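PDB 4ID8: putative ferredoxin from Rhodopseudomonas palustris, which carries a three-iron, four-sulfur cluster and probably passes electrons to an associated cytochrome P450, CYP194A4. Local coordinates for residues 16-21 against 28-33. Sequence-based numbering, arbitrary orientation.
Sequences GHARCK and FDLDDY. With F3S (Fe3-s4 cluster), chain B.
Cys20 lays its CB over the centre of the Phe28 ring, 3.8 Å from the centroid and only 8° off the ring normal, a close CH-pi contact. Its SG binds the iron FE3 of the cluster at about 2.2 Å, yet still lies over the same ring face as a sulfur-aromatic neighbour. With SG set between the backbone N and the carbonyl carbon, the sulfur turns to the iron while CB stays over the ring. A phenylalanine suits this buried place: its flat apolar face takes the CB and probably helps shield the metal-bound sulfur. The same side chain also touches Ile7 and Val9 of strand 6-9 and Ala55 of helix 49-58.

Toward solvent the packing is looser. Leu30 offers a branched apolar end that meets both the methyl of Ala18, CD1 to CB 4.1 Å, and the methylenes of Lys21, CG to CG 4.0 Å. A lysine is long enough to pass Leu30: bent at chi2 (88°), it brings NZ 2.7 Å from Phe28 O, at a C=O...N angle of 153°. The same ammonium also bonds Pro25 O and makes a long salt bridge, NZ to Asp29 OD1 at 3.6 Å. A methionine in place of Lys21 would probably leave Phe28 O and Pro25 O without this donor and cost Asp29 its long salt bridge.

Helix 19-23, N-capped by Ala18, carries Cys20 in its first turn, and strand 28-30 brings Phe28 against it; with Cys14 and Cys59 nearby, this is the [3Fe-4S] site of a 4Fe-4S single cluster domain ferredoxin.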
loop_
_atom_site.group_PDB
_atom_site.type_symbol
_atom_site.label_atom_id
_atom_site.label_comp_id
_atom_site.label_asym_id
_atom_site.label_seq_id
_atom_site.Cartn_x
_atom_site.Cartn_y
_atom_site.Cartn_z
ATOM N N GLY A 16 -7.965 -4.613 -6.574
ATOM C CA GLY A 16 -8.809 -4.198 -5.443
ATOM C C GLY A 16 -9.235 -5.177 -4.363
ATOM O O GLY A 16 -10.397 -5.143 -3.902
ATOM N N HIS A 17 -8.327 -6.066 -3.946
ATOM C CA HIS A 17 -8.538 -6.896 -2.744
ATOM C C HIS A 17 -8.804 -6.095 -1.485
ATOM O O HIS A 17 -9.574 -6.535 -0.641
ATOM C CB HIS A 17 -7.363 -7.830 -2.547
ATOM C CG HIS A 17 -7.284 -8.881 -3.608
ATOM N ND1 HIS A 17 -6.584 -8.698 -4.779
ATOM C CD2 HIS A 17 -7.873 -10.093 -3.705
ATOM C CE1 HIS A 17 -6.699 -9.777 -5.533
ATOM N NE2 HIS A 17 -7.500 -10.625 -4.918
ATOM N N ALA A 18 -8.190 -4.919 -1.395
ATOM C CA ALA A 18 -8.277 -4.010 -0.276
ATOM C C ALA A 18 -7.614 -4.506 1.033
ATOM O O ALA A 18 -7.909 -3.967 2.111
ATOM C CB ALA A 18 -9.762 -3.510 -0.031
ATOM N N ARG A 19 -6.710 -5.492 0.934
ATOM C CA ARG A 19 -6.022 -5.995 2.119
ATOM C C ARG A 19 -5.095 -4.920 2.662
ATOM O O ARG A 19 -4.990 -4.742 3.887
ATOM C CB ARG A 19 -5.220 -7.273 1.802
ATOM C CG ARG A 19 -6.062 -8.466 1.236
ATOM C CD ARG A 19 -5.365 -9.857 1.348
ATOM N NE ARG A 19 -5.508 -10.445 2.694
ATOM C CZ ARG A 19 -6.638 -10.948 3.222
ATOM N NH1 ARG A 19 -7.776 -10.962 2.528
ATOM N NH2 ARG A 19 -6.637 -11.417 4.473
ATOM N N CYS A 20 -4.421 -4.226 1.733
ATOM C CA CYS A 20 -3.536 -3.109 2.033
ATOM C C CYS A 20 -4.252 -2.051 2.883
ATOM O O CYS A 20 -3.696 -1.521 3.866
ATOM C CB CYS A 20 -3.033 -2.458 0.728
ATOM S SG CYS A 20 -4.349 -1.912 -0.438
ATOM N N LYS A 21 -5.479 -1.738 2.475
ATOM C CA LYS A 21 -6.287 -0.784 3.172
ATOM C C LYS A 21 -6.818 -1.303 4.507
ATOM O O LYS A 21 -6.883 -0.535 5.474
ATOM C CB LYS A 21 -7.395 -0.256 2.248
ATOM C CG LYS A 21 -8.395 0.733 2.924
ATOM C CD LYS A 21 -7.920 2.143 2.847
ATOM C CE LYS A 21 -8.497 2.937 3.973
ATOM N NZ LYS A 21 -7.589 4.085 3.924
ATOM N N PHE A 28 -2.694 3.713 2.621
ATOM C CA PHE A 28 -3.401 3.557 1.334
ATOM C C PHE A 28 -4.772 4.230 1.358
ATOM O O PHE A 28 -5.387 4.324 2.401
ATOM C CB PHE A 28 -3.535 2.084 1.001
ATOM C CG PHE A 28 -2.205 1.339 1.068
ATOM C CD1 PHE A 28 -1.421 1.190 -0.066
ATOM C CD2 PHE A 28 -1.741 0.803 2.269
ATOM C CE1 PHE A 28 -0.195 0.535 0.009
ATOM C CE2 PHE A 28 -0.522 0.179 2.339
ATOM C CZ PHE A 28 0.249 0.029 1.211
ATOM N N ASP A 29 -5.174 4.783 0.221
ATOM C CA ASP A 29 -6.576 5.175 -0.039
ATOM C C ASP A 29 -7.064 4.414 -1.239
ATOM O O ASP A 29 -6.325 4.088 -2.139
ATOM C CB ASP A 29 -6.715 6.658 -0.343
ATOM C CG ASP A 29 -6.643 7.509 0.905
ATOM O OD1 ASP A 29 -7.117 7.078 1.984
ATOM O OD2 ASP A 29 -6.108 8.627 0.832
ATOM N N LEU A 30 -8.338 4.117 -1.217
ATOM C CA LEU A 30 -9.005 3.434 -2.315
ATOM C C LEU A 30 -9.816 4.415 -3.148
ATOM O O LEU A 30 -10.566 5.231 -2.591
ATOM C CB LEU A 30 -9.966 2.390 -1.754
ATOM C CG LEU A 30 -9.388 1.315 -0.895
ATOM C CD1 LEU A 30 -10.558 0.499 -0.609
ATOM C CD2 LEU A 30 -8.343 0.526 -1.675
ATOM N N ASP A 31 -9.732 4.285 -4.470
ATOM C CA ASP A 31 -10.614 5.087 -5.339
ATOM C C ASP A 31 -12.051 4.515 -5.402
ATOM O O ASP A 31 -12.385 3.585 -4.689
ATOM C CB ASP A 31 -10.017 5.325 -6.715
ATOM C CG ASP A 31 -9.943 4.075 -7.541
ATOM O OD1 ASP A 31 -10.707 3.120 -7.366
ATOM O OD2 ASP A 31 -9.106 4.037 -8.393
ATOM N N ASP A 32 -12.931 5.100 -6.202
ATOM C CA ASP A 32 -14.320 4.661 -6.210
ATOM C C ASP A 32 -14.443 3.266 -6.832
ATOM O O ASP A 32 -15.418 2.576 -6.624
ATOM C CB ASP A 32 -15.180 5.646 -6.989
ATOM C CG ASP A 32 -15.531 6.913 -6.222
ATOM O OD1 ASP A 32 -16.260 7.692 -6.869
ATOM O OD2 ASP A 32 -15.128 7.161 -5.040
ATOM N N TYR A 33 -13.440 2.846 -7.589
ATOM C CA TYR A 33 -13.468 1.524 -8.249
ATOM C C TYR A 33 -12.741 0.448 -7.457
ATOM O O TYR A 33 -12.521 -0.631 -7.969
ATOM C CB TYR A 33 -12.945 1.638 -9.677
ATOM C CG TYR A 33 -13.683 2.747 -10.332
ATOM C CD1 TYR A 33 -14.868 2.505 -11.042
ATOM C CD2 TYR A 33 -13.310 4.067 -10.099
ATOM C CE1 TYR A 33 -15.597 3.533 -11.581
ATOM C CE2 TYR A 33 -14.036 5.132 -10.629
ATOM C CZ TYR A 33 -15.175 4.855 -11.383
ATOM O OH TYR A 33 -15.860 5.895 -11.912
HETATM FE FE1 F3S B . -4.837 -3.670 -4.639
HETATM FE FE3 F3S B . -4.367 -3.398 -2.130
HETATM FE FE4 F3S B . -3.313 -5.338 -3.408
HETATM S S1 F3S B . -6.323 -3.066 -3.112
HETATM S S2 F3S B . -4.850 -5.859 -5.001
HETATM S S3 F3S B . -2.911 -3.234 -3.694
HETATM S S4 F3S B . -4.273 -5.520 -1.428
#